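Diaminopropionate ammonia-lyase (PDB 4D9I) catalyses the pyridoxal-phosphate-dependent alpha,beta-elimination of both L- and D-2,3-diaminopropionate to pyruvate and ammonia, working as a homodimer. Local coordinates at residues 334-340 / 374-379; 115-119 / 171-175; 9-13 / 359-363; 210-214 / 243-248. All coordinates share one frame; numbering follows the deposited sequence.

Followed from the N terminus, the chain first reaches strand 8-12, whose partner, helix 356-363, comes some 345 residues later; interaction 3 thus closes the longest of the four loops. Two shorter ones nest inside it and follow in series. Interaction 2 joins strand 114-118 of the four-stranded parallel sheet to helix 168-182, and interaction 4 pairs helices 208-220 and 235-248. Interaction 1 opens within the long loop, at 334-340, but closes beyond it at 374-379, so the two cross. Interactions 1 and 3 both reach the large mixed sheet, at strand 370-375 and at the outermost strand 8-12. Interaction 2 lies across the chain's centre from interactions 3 and 4.

Interaction 1 (334-340 / 374-379); sequences IISGESG and ISTEGD
Methyl CG2 of Ile-335 sits over one face of the Asp-379 carboxylate, 3.5 Å from Asp-379 CG, while OD1 of that group turns to Asn-74. Around the Glu-377 carboxylate, waters 2 and 3 reach OE2 from opposite sides of the plane, and the CA of Gly-337 slants in on the side of water 2. Water 3 gives OE2 its shorter bond (2.6 Å from water oxygen to Glu-377 OE2). The two waters also accept the backbone N-H groups of Glu-338 and Ser-339, so one carboxylate oxygen serves the first turn of helix 338-352 indirectly. With CG between the backbone N and the carbonyl carbon (chi1 60°) and an extended chain beyond, Glu-377 carries its carboxylate to the start of this helix; OE1 is held by Thr-380 and Asn-122. Replacing it with an alanine would probably leave waters 2 and 3 without their OE2 acceptor, and Thr-380 and Asn-122 without OE1. A beta carbon on Gly-337 would fall 2.3 Å from Glu-377 OE2, so glycine suits this position. Its N-H donates to Glu-377 O (3.0 Å from Gly-337 N), from 46° out of the carbonyl plane. The hydroxyls Ser-336 OG and Ser-375 OG share a hydrogen bond of 2.6 Å whose donor is not decided, and water 1 joins Ser-375 OG to Ile-335 O. Thr-376 OG1 lies close to N1 of the pyridoxal-lysine at position 77, in this fold type II enzyme. The chemistry implies a buried junction, part direct hydrogen bonds and part water, where a carboxylate probably gains stability from the helix's N-terminal end, beside the cofactor.

Interaction 2 (115-119 / 171-175); sequences FATTT and TVRLT
Strand 115-118 and helix 171-175 run almost antiparallel, at 169°, with axes 7.5 Å apart, and Thr-118 meets three helix residues. Its hydroxyl and methyl divide the work. OG1, lying anti to the carbonyl carbon (chi1 -73°), turns to Thr-175, where the two OG1 atoms of Thr-118 and Thr-175 lie 2.6 Å apart in a short hydrogen bond whose donor is not fixed. The same Thr-118 OG1 has a weak, less certain approach to Thr-171 O at 3.2 Å, a carbonyl already engaged by the N-H of Thr-175 in the helix. The methyl CG2 of Thr-118 rests against two others, 3.6 Å from Val-172 CG2 and 3.7 Å from Thr-171 CG2.

This is sheet-to-helix packing in an alpha/beta domain: the helix belongs to the crossover that carries the chain from strand 160-163 to strand 185-186, and it passes over the parallel sheet between them, where 114-118 is an inner strand. A valine in place of Thr-118 would probably leave the buried Thr-175 hydroxyl without its partner.

Farther back along the strand, Thr-175 offers its methyl instead: CG2 stands 3.7 Å from Thr-117 N and 4.1 Å from Ala-116 CB. Tyr-141 of strand 137-142 touches the side chains of both Thr-118 and Thr-175, and Gln-188 accepts the backbone N-H of Thr-118.

Interaction 3 (9-13 / 359-363); sequences DIADN and LMEKL
Leu-359 begins the contact from the helix side, its CD2 methyl coming 3.8 Å from Ile-10 CD1, the far end of the strand's main apolar side chain. One turn on, Lys-362 runs past Ile-10 in the opposite direction, so that Lys-362 CG lies 3.8 Å from Ile-10 CG2. Its chain leaves with CG anti to the backbone N (chi1 -179°) and bends at the next bond (chi2 67°), which brings the ammonium group over Asp-12. There NZ makes a salt bridge to Asp-12 OD2 at 2.8 Å, arriving 53° out of the carboxylate plane. Water 4 accepts from Lys-362 NZ and from the backbone N-H of Asp-12, giving the pair a second link. Leu-363 completes the row with CD2 at 3.7 Å from Ile-10 CD1, so that Ile-10 CD1 is touched by both leucines.

The strand is the outermost one of the large mixed sheet, with strand 308-312 beside it, and Gln-308 of that neighbour donates to both Asp-12 OD1 and Lys-362 O. The chemistry is mixed: an apolar cluster of Ile-10, Leu-359 and Leu-363, flanked by the aliphatic part of Lys-362, with an exposed ion pair at its side that probably gains only modestly from its charges because solvent is near.

Interaction 4 (210-214 / 243-248); sequences ADEAV and YLVDVY
Val-214 is set as a knob in a hole formed by Tyr-243, Leu-244, Val-247 and Tyr-248. CG2 comes in the plane of the Tyr-243 ring, at its edge, 3.6 Å from Tyr-243 CE1; it also touches Leu-244 CD2 at 3.9 Å and the Tyr-248 ring. CG1, placed anti to the backbone N (chi1 170°), is carried toward Val-247, the two valines tip to tip, and lies 3.7 Å from Tyr-248 OH. Val-247 CG1 in turn lies over the centre of the Tyr-248 ring, 3.5 Å above its plane.

One face of the Tyr-243 ring, by contrast, is met by the backbone: Asp-211 N sits above it, displaced toward the rim, while Ala-210 CB slants in, 3.5 Å from Tyr-243 CD1. At the ring's far end Tyr-243 OH reaches Asp-211 OD1 at 2.9 Å in a weak and not fully settled hydrogen bond, with carboxylate and ring planes 69° apart. The firmer partner of Asp-211 is Arg-33, in a salt bridge through OD2.

The two helix segments are inclined at 37°, with axes 10.4 Å apart. Strand 226-230 of the mixed sheet lies between helices 208-220 and 235-248 in the chain, and helix 26-36 packs against Tyr-243 and Val-247 through Gln-26 and Ala-29.

Interaction 1 (334-340 / 374-379)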
loop_
_atom_site.group_PDB
_atom_site.type_symbol
_atom_site.label_atom_id
_atom_site.label_comp_id
_atom_site.label_asym_id
_atom_site.label_seq_id
_atom_site.Cartn_x
_atom_site.Cartn_y
_atom_site.Cartn_z
ATOM N N ILE B 334 -7.690 -0.234 -2.875
ATOM C CA ILE B 334 -8.366 0.914 -3.494
ATOM C C ILE B 334 -7.360 2.067 -3.633
ATOM O O ILE B 334 -6.643 2.407 -2.680
ATOM C CB ILE B 334 -9.597 1.368 -2.649
ATOM C CG1 ILE B 334 -10.672 0.255 -2.601
ATOM C CG2 ILE B 334 -10.154 2.684 -3.167
ATOM C CD1 ILE B 334 -11.782 0.458 -1.577
ATOM N N ILE B 335 -7.286 2.649 -4.831
ATOM C CA ILE B 335 -6.390 3.776 -5.098
ATOM C C ILE B 335 -7.245 5.020 -4.837
ATOM O O ILE B 335 -8.229 5.267 -5.548
ATOM C CB ILE B 335 -5.864 3.778 -6.554
ATOM C CG1 ILE B 335 -5.159 2.445 -6.912
ATOM C CG2 ILE B 335 -4.960 4.975 -6.797
ATOM C CD1 ILE B 335 -4.105 1.988 -5.928
ATOM N N SER B 336 -6.884 5.768 -3.797
ATOM C CA SER B 336 -7.694 6.883 -3.317
ATOM C C SER B 336 -6.804 8.107 -3.093
ATOM O O SER B 336 -5.815 8.035 -2.345
ATOM C CB SER B 336 -8.376 6.494 -1.997
ATOM O OG SER B 336 -9.387 7.430 -1.623
ATOM N N GLY B 337 -7.199 9.229 -3.700
ATOM C CA GLY B 337 -6.452 10.484 -3.593
ATOM C C GLY B 337 -6.642 11.117 -2.230
ATOM O O GLY B 337 -7.434 10.643 -1.430
ATOM N N GLU B 338 -5.949 12.219 -1.981
ATOM C CA GLU B 338 -6.013 12.855 -0.664
ATOM C C GLU B 338 -7.446 13.155 -0.180
ATOM O O GLU B 338 -7.858 12.709 0.915
ATOM C CB GLU B 338 -5.151 14.114 -0.637
ATOM C CG GLU B 338 -4.870 14.581 0.777
ATOM C CD GLU B 338 -3.868 15.709 0.819
ATOM O OE1 GLU B 338 -3.516 16.237 -0.245
ATOM O OE2 GLU B 338 -3.432 16.080 1.920
ATOM N N SER B 339 -8.203 13.867 -1.010
ATOM C CA SER B 339 -9.602 14.138 -0.725
ATOM C C SER B 339 -10.523 12.922 -0.812
ATOM O O SER B 339 -11.562 12.886 -0.150
ATOM C CB SER B 339 -10.130 15.246 -1.644
ATOM O OG SER B 339 -9.498 16.457 -1.304
ATOM N N GLY B 340 -10.172 11.964 -1.659
ATOM C CA GLY B 340 -10.940 10.735 -1.767
ATOM C C GLY B 340 -10.920 9.890 -0.503
ATOM O O GLY B 340 -11.883 9.189 -0.219
ATOM N N ILE B 374 -17.226 7.111 0.935
ATOM C CA ILE B 374 -17.069 7.422 -0.469
ATOM C C ILE B 374 -15.622 7.793 -0.771
ATOM O O ILE B 374 -15.080 8.735 -0.176
ATOM C CB ILE B 374 -18.007 8.576 -0.928
ATOM C CG1 ILE B 374 -19.431 8.422 -0.368
ATOM C CG2 ILE B 374 -17.953 8.713 -2.447
ATOM C CD1 ILE B 374 -20.255 7.228 -0.862
ATOM N N SER B 375 -14.999 7.037 -1.673
ATOM C CA SER B 375 -13.709 7.415 -2.209
ATOM C C SER B 375 -13.967 8.199 -3.477
ATOM O O SER B 375 -14.235 7.634 -4.548
ATOM C CB SER B 375 -12.826 6.204 -2.506
ATOM O OG SER B 375 -11.529 6.669 -2.804
ATOM N N THR B 376 -13.892 9.515 -3.351
ATOM C CA THR B 376 -14.343 10.416 -4.434
ATOM C C THR B 376 -13.372 10.515 -5.602
ATOM O O THR B 376 -13.767 10.928 -6.700
ATOM C CB THR B 376 -14.586 11.828 -3.881
ATOM O OG1 THR B 376 -13.473 12.170 -3.041
ATOM C CG2 THR B 376 -15.881 11.863 -3.076
ATOM N N GLU B 377 -12.105 10.149 -5.388
ATOM C CA GLU B 377 -11.129 10.182 -6.476
ATOM C C GLU B 377 -10.028 9.166 -6.258
ATOM O O GLU B 377 -9.754 8.794 -5.115
ATOM C CB GLU B 377 -10.492 11.583 -6.619
ATOM C CG GLU B 377 -9.748 12.054 -5.365
ATOM C CD GLU B 377 -8.796 13.231 -5.616
ATOM O OE1 GLU B 377 -8.837 13.880 -6.702
ATOM O OE2 GLU B 377 -7.998 13.519 -4.694
ATOM N N GLY B 378 -9.392 8.741 -7.350
ATOM C CA GLY B 378 -8.162 7.965 -7.259
ATOM C C GLY B 378 -6.957 8.891 -7.227
ATOM O O GLY B 378 -7.052 10.042 -6.764
ATOM N N ASP B 379 -5.841 8.402 -7.764
ATOM C CA ASP B 379 -4.585 9.132 -7.780
ATOM C C ASP B 379 -4.546 10.171 -8.906
ATOM O O ASP B 379 -3.783 10.050 -9.875
ATOM C CB ASP B 379 -3.402 8.152 -7.883
ATOM C CG ASP B 379 -3.535 7.191 -9.052
ATOM O OD1 ASP B 379 -4.634 7.099 -9.644
ATOM O OD2 ASP B 379 -2.547 6.511 -9.378
HETATM O O HOH W 1 -10.911 5.735 -5.179
HETATM O O HOH W 2 -4.870 13.364 -4.283
HETATM O O HOH W 3 -7.112 15.504 -3.256
#

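Interaction 2 (115-119 / 171-175)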
loop_
_atom_site.group_PDB
_atom_site.type_symbol
_atom_site.label_atom_id
_atom_site.label_comp_id
_atom_site.label_asym_id
_atom_site.label_seq_id
_atom_site.Cartn_x
_atom_site.Cartn_y
_atom_site.Cartn_z
ATOM N N PHE B 115 -18.383 26.585 -22.421
ATOM C CA PHE B 115 -18.549 26.409 -20.980
ATOM C C PHE B 115 -17.320 26.868 -20.226
ATOM O O PHE B 115 -16.222 26.374 -20.475
ATOM C CB PHE B 115 -18.846 24.946 -20.650
ATOM C CG PHE B 115 -20.118 24.456 -21.257
ATOM C CD1 PHE B 115 -21.340 24.923 -20.788
ATOM C CD2 PHE B 115 -20.097 23.565 -22.320
ATOM C CE1 PHE B 115 -22.529 24.491 -21.356
ATOM C CE2 PHE B 115 -21.282 23.140 -22.910
ATOM C CZ PHE B 115 -22.497 23.589 -22.419
ATOM N N ALA B 116 -17.519 27.768 -19.271
ATOM C CA ALA B 116 -16.401 28.377 -18.541
ATOM C C ALA B 116 -16.431 27.984 -17.067
ATOM O O ALA B 116 -17.480 28.035 -16.415
ATOM C CB ALA B 116 -16.415 29.886 -18.705
ATOM N N THR B 117 -15.270 27.583 -16.548
ATOM C CA THR B 117 -15.227 26.944 -15.253
ATOM C C THR B 117 -13.904 27.175 -14.539
ATOM O O THR B 117 -12.856 27.155 -15.170
ATOM C CB THR B 117 -15.458 25.428 -15.446
ATOM O OG1 THR B 117 -16.795 25.226 -15.935
ATOM C CG2 THR B 117 -15.269 24.658 -14.158
ATOM N N THR B 118 -13.978 27.403 -13.228
ATOM C CA THR B 118 -12.824 27.333 -12.325
ATOM C C THR B 118 -12.821 26.007 -11.555
ATOM O O THR B 118 -13.869 25.524 -11.130
ATOM C CB THR B 118 -12.773 28.516 -11.331
ATOM O OG1 THR B 118 -12.399 29.711 -12.025
ATOM C CG2 THR B 118 -11.733 28.259 -10.244
ATOM N N THR B 119 -11.631 25.433 -11.383
ATOM C CA THR B 119 -11.476 24.147 -10.738
ATOM C C THR B 119 -10.088 23.967 -10.135
ATOM O O THR B 119 -9.108 24.577 -10.581
ATOM C CB THR B 119 -11.694 22.990 -11.728
ATOM O OG1 THR B 119 -11.826 21.754 -10.996
ATOM C CG2 THR B 119 -10.518 22.900 -12.725
ATOM N N THR B 171 -9.949 33.388 -8.425
ATOM C CA THR B 171 -9.936 32.798 -9.765
ATOM C C THR B 171 -11.355 32.551 -10.298
ATOM O O THR B 171 -11.608 32.723 -11.492
ATOM C CB THR B 171 -9.117 31.491 -9.784
ATOM O OG1 THR B 171 -7.757 31.785 -9.438
ATOM C CG2 THR B 171 -9.151 30.817 -11.155
ATOM N N VAL B 172 -12.265 32.154 -9.406
ATOM C CA VAL B 172 -13.676 31.956 -9.753
ATOM C C VAL B 172 -14.278 33.256 -10.280
ATOM O O VAL B 172 -15.026 33.244 -11.258
ATOM C CB VAL B 172 -14.509 31.420 -8.564
ATOM C CG1 VAL B 172 -15.993 31.395 -8.907
ATOM C CG2 VAL B 172 -14.066 30.021 -8.184
ATOM N N ARG B 173 -13.926 34.366 -9.632
ATOM C CA ARG B 173 -14.360 35.697 -10.048
ATOM C C ARG B 173 -13.831 36.047 -11.443
ATOM O O ARG B 173 -14.569 36.591 -12.267
ATOM C CB ARG B 173 -13.947 36.752 -9.008
ATOM C CG ARG B 173 -14.973 37.028 -7.908
ATOM C CD ARG B 173 -15.178 35.849 -6.958
ATOM N N LEU B 174 -12.570 35.711 -11.718
ATOM C CA LEU B 174 -12.015 35.894 -13.064
ATOM C C LEU B 174 -12.806 35.104 -14.124
ATOM O O LEU B 174 -13.022 35.598 -15.229
ATOM C CB LEU B 174 -10.527 35.536 -13.109
ATOM N N THR B 175 -13.241 33.889 -13.778
ATOM C CA THR B 175 -14.082 33.072 -14.668
ATOM C C THR B 175 -15.413 33.769 -14.997
ATOM O O THR B 175 -15.810 33.819 -16.155
ATOM C CB THR B 175 -14.311 31.642 -14.111
ATOM O OG1 THR B 175 -13.106 30.884 -14.239
ATOM C CG2 THR B 175 -15.402 30.894 -14.880
#

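Interaction 3 (9-13 / 359-363)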
loop_
_atom_site.group_PDB
_atom_site.type_symbol
_atom_site.label_atom_id
_atom_site.label_comp_id
_atom_site.label_asym_id
_atom_site.label_seq_id
_atom_site.Cartn_x
_atom_site.Cartn_y
_atom_site.Cartn_z
ATOM N N ASP B 9 -11.915 16.717 15.610
ATOM C CA ASP B 9 -12.947 17.405 16.369
ATOM C C ASP B 9 -14.306 17.010 15.820
ATOM O O ASP B 9 -14.542 17.117 14.612
ATOM C CB ASP B 9 -12.752 18.923 16.292
ATOM C CG ASP B 9 -11.513 19.393 17.050
ATOM O OD1 ASP B 9 -11.119 18.741 18.027
ATOM O OD2 ASP B 9 -10.937 20.432 16.674
ATOM N N ILE B 10 -15.172 16.530 16.713
ATOM C CA ILE B 10 -16.528 16.106 16.362
ATOM C C ILE B 10 -17.526 17.040 16.998
ATOM O O ILE B 10 -17.501 17.236 18.223
ATOM C CB ILE B 10 -16.845 14.676 16.861
ATOM C CG1 ILE B 10 -15.825 13.670 16.329
ATOM C CG2 ILE B 10 -18.264 14.282 16.457
ATOM C CD1 ILE B 10 -15.638 12.452 17.218
ATOM N N ALA B 11 -18.403 17.620 16.177
ATOM C CA ALA B 11 -19.478 18.462 16.684
ATOM C C ALA B 11 -20.814 17.884 16.252
ATOM O O ALA B 11 -21.048 17.674 15.054
ATOM C CB ALA B 11 -19.323 19.891 16.189
ATOM N N ASP B 12 -21.660 17.599 17.243
ATOM C CA ASP B 12 -23.065 17.237 17.014
ATOM C C ASP B 12 -23.794 18.376 16.330
ATOM O O ASP B 12 -23.656 19.520 16.748
ATOM C CB ASP B 12 -23.783 16.986 18.341
ATOM C CG ASP B 12 -23.324 15.734 19.025
ATOM O OD1 ASP B 12 -22.973 14.746 18.357
ATOM O OD2 ASP B 12 -23.309 15.739 20.260
ATOM N N ASN B 13 -24.578 18.064 15.301
ATOM C CA ASN B 13 -25.365 19.091 14.597
ATOM C C ASN B 13 -26.559 19.528 15.438
ATOM O O ASN B 13 -27.590 18.862 15.458
ATOM C CB ASN B 13 -25.804 18.594 13.206
ATOM C CG ASN B 13 -26.670 19.608 12.437
ATOM O OD1 ASN B 13 -27.310 19.244 11.441
ATOM N ND2 ASN B 13 -26.666 20.870 12.866
ATOM N N LEU B 359 -14.375 8.181 21.464
ATOM C CA LEU B 359 -14.564 8.618 20.077
ATOM C C LEU B 359 -15.561 7.736 19.325
ATOM O O LEU B 359 -16.461 8.242 18.646
ATOM C CB LEU B 359 -13.231 8.672 19.324
ATOM C CG LEU B 359 -12.255 9.777 19.755
ATOM C CD1 LEU B 359 -10.921 9.578 19.062
ATOM C CD2 LEU B 359 -12.804 11.171 19.470
ATOM N N MET B 360 -15.404 6.420 19.475
ATOM C CA MET B 360 -16.356 5.455 18.916
ATOM C C MET B 360 -17.747 5.666 19.486
ATOM O O MET B 360 -18.726 5.636 18.747
ATOM C CB MET B 360 -15.893 4.021 19.154
ATOM C CG MET B 360 -14.741 3.645 18.241
ATOM S SD MET B 360 -14.215 1.933 18.441
ATOM C CE MET B 360 -15.329 1.096 17.315
ATOM N N GLU B 361 -17.819 5.897 20.794
ATOM C CA GLU B 361 -19.089 6.189 21.453
ATOM C C GLU B 361 -19.736 7.456 20.912
ATOM O O GLU B 361 -20.925 7.461 20.635
ATOM C CB GLU B 361 -18.899 6.314 22.956
ATOM C CG GLU B 361 -18.641 4.987 23.636
ATOM C CD GLU B 361 -18.504 5.107 25.145
ATOM O OE1 GLU B 361 -19.096 6.029 25.755
ATOM O OE2 GLU B 361 -17.798 4.261 25.719
ATOM N N LYS B 362 -18.943 8.520 20.772
ATOM C CA LYS B 362 -19.406 9.790 20.215
ATOM C C LYS B 362 -19.965 9.562 18.818
ATOM O O LYS B 362 -21.046 10.054 18.491
ATOM C CB LYS B 362 -18.268 10.828 20.191
ATOM C CG LYS B 362 -18.629 12.209 19.649
ATOM C CD LYS B 362 -19.607 12.944 20.563
ATOM C CE LYS B 362 -19.574 14.449 20.333
ATOM N NZ LYS B 362 -20.668 15.140 21.076
ATOM N N LEU B 363 -19.244 8.792 18.011
ATOM C CA LEU B 363 -19.636 8.536 16.628
ATOM C C LEU B 363 -20.659 7.414 16.491
ATOM O O LEU B 363 -21.125 7.149 15.390
ATOM C CB LEU B 363 -18.402 8.260 15.738
ATOM C CG LEU B 363 -17.351 9.374 15.675
ATOM C CD1 LEU B 363 -16.017 8.857 15.138
ATOM C CD2 LEU B 363 -17.833 10.597 14.891
HETATM O O HOH W 4 -21.060 17.990 20.323
#

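Interaction 4 (210-214 / 243-248)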
loop_
_atom_site.group_PDB
_atom_site.type_symbol
_atom_site.label_atom_id
_atom_site.label_comp_id
_atom_site.label_asym_id
_atom_site.label_seq_id
_atom_site.Cartn_x
_atom_site.Cartn_y
_atom_site.Cartn_z
ATOM N N ALA B 210 -24.933 7.427 -5.236
ATOM C CA ALA B 210 -25.670 6.966 -4.066
ATOM C C ALA B 210 -26.746 5.937 -4.475
ATOM O O ALA B 210 -26.918 4.901 -3.794
ATOM C CB ALA B 210 -26.299 8.147 -3.331
ATOM N N ASP B 211 -27.456 6.211 -5.579
ATOM C CA ASP B 211 -28.431 5.243 -6.127
ATOM C C ASP B 211 -27.765 3.878 -6.388
ATOM O O ASP B 211 -28.278 2.832 -5.959
ATOM C CB ASP B 211 -29.111 5.772 -7.395
ATOM C CG ASP B 211 -30.180 4.813 -7.932
ATOM O OD1 ASP B 211 -31.338 4.951 -7.521
ATOM O OD2 ASP B 211 -29.872 3.910 -8.741
ATOM N N GLU B 212 -26.619 3.904 -7.067
ATOM C CA GLU B 212 -25.846 2.683 -7.318
ATOM C C GLU B 212 -25.464 1.968 -6.032
ATOM O O GLU B 212 -25.628 0.753 -5.932
ATOM C CB GLU B 212 -24.565 2.979 -8.099
ATOM C CG GLU B 212 -24.762 3.392 -9.545
ATOM C CD GLU B 212 -23.456 3.811 -10.191
ATOM O OE1 GLU B 212 -22.390 3.666 -9.515
ATOM O OE2 GLU B 212 -23.484 4.265 -11.373
ATOM N N ALA B 213 -24.951 2.726 -5.063
ATOM C CA ALA B 213 -24.522 2.167 -3.778
ATOM C C ALA B 213 -25.669 1.511 -3.016
ATOM O O ALA B 213 -25.468 0.464 -2.414
ATOM C CB ALA B 213 -23.816 3.217 -2.910
ATOM N N VAL B 214 -26.860 2.115 -3.056
ATOM C CA VAL B 214 -28.017 1.550 -2.366
ATOM C C VAL B 214 -28.401 0.225 -3.025
ATOM O O VAL B 214 -28.612 -0.765 -2.341
ATOM C CB VAL B 214 -29.228 2.517 -2.325
ATOM C CG1 VAL B 214 -30.470 1.804 -1.821
ATOM C CG2 VAL B 214 -28.934 3.681 -1.401
ATOM N N TYR B 243 -30.188 12.165 -1.128
ATOM C CA TYR B 243 -30.683 10.897 -1.677
ATOM C C TYR B 243 -30.800 9.834 -0.582
ATOM O O TYR B 243 -31.840 9.204 -0.457
ATOM C CB TYR B 243 -29.797 10.368 -2.806
ATOM C CG TYR B 243 -30.207 8.977 -3.299
ATOM C CD1 TYR B 243 -29.700 7.812 -2.716
ATOM C CD2 TYR B 243 -31.131 8.833 -4.327
ATOM C CE1 TYR B 243 -30.095 6.551 -3.158
ATOM C CE2 TYR B 243 -31.517 7.578 -4.780
ATOM C CZ TYR B 243 -30.996 6.444 -4.192
ATOM O OH TYR B 243 -31.408 5.218 -4.671
ATOM N N LEU B 244 -29.723 9.641 0.183
ATOM C CA LEU B 244 -29.649 8.574 1.187
ATOM C C LEU B 244 -30.725 8.720 2.263
ATOM O O LEU B 244 -31.355 7.739 2.683
ATOM C CB LEU B 244 -28.271 8.560 1.848
ATOM C CG LEU B 244 -27.092 8.065 1.004
ATOM C CD1 LEU B 244 -25.777 8.173 1.761
ATOM C CD2 LEU B 244 -27.315 6.635 0.518
ATOM N N VAL B 245 -30.925 9.962 2.682
ATOM C CA VAL B 245 -31.825 10.294 3.769
ATOM C C VAL B 245 -33.265 10.179 3.264
ATOM O O VAL B 245 -34.172 9.885 4.033
ATOM C CB VAL B 245 -31.411 11.671 4.339
ATOM C CG1 VAL B 245 -32.527 12.689 4.368
ATOM C CG2 VAL B 245 -30.627 11.528 5.631
ATOM N N ASP B 246 -33.451 10.338 1.952
ATOM C CA ASP B 246 -34.736 10.021 1.328
ATOM C C ASP B 246 -35.019 8.516 1.346
ATOM O O ASP B 246 -36.157 8.109 1.577
ATOM C CB ASP B 246 -34.823 10.571 -0.107
ATOM C CG ASP B 246 -36.233 10.497 -0.681
ATOM O OD1 ASP B 246 -37.194 10.937 -0.011
ATOM O OD2 ASP B 246 -36.384 10.003 -1.818
ATOM N N VAL B 247 -33.984 7.713 1.094
ATOM C CA VAL B 247 -34.061 6.252 1.128
ATOM C C VAL B 247 -34.183 5.723 2.559
ATOM O O VAL B 247 -35.021 4.862 2.828
ATOM C CB VAL B 247 -32.810 5.611 0.472
ATOM C CG1 VAL B 247 -32.746 4.106 0.721
ATOM C CG2 VAL B 247 -32.774 5.903 -1.024
ATOM N N TYR B 248 -33.369 6.253 3.474
ATOM C CA TYR B 248 -33.198 5.649 4.797
ATOM C C TYR B 248 -33.803 6.368 6.000
ATOM O O TYR B 248 -33.859 5.788 7.101
ATOM C CB TYR B 248 -31.709 5.404 5.062
ATOM C CG TYR B 248 -31.072 4.384 4.159
ATOM C CD1 TYR B 248 -31.462 3.046 4.204
ATOM C CD2 TYR B 248 -30.061 4.755 3.259
ATOM C CE1 TYR B 248 -30.865 2.106 3.384
ATOM C CE2 TYR B 248 -29.453 3.821 2.437
ATOM C CZ TYR B 248 -29.858 2.501 2.507
ATOM O OH TYR B 248 -29.262 1.577 1.693
#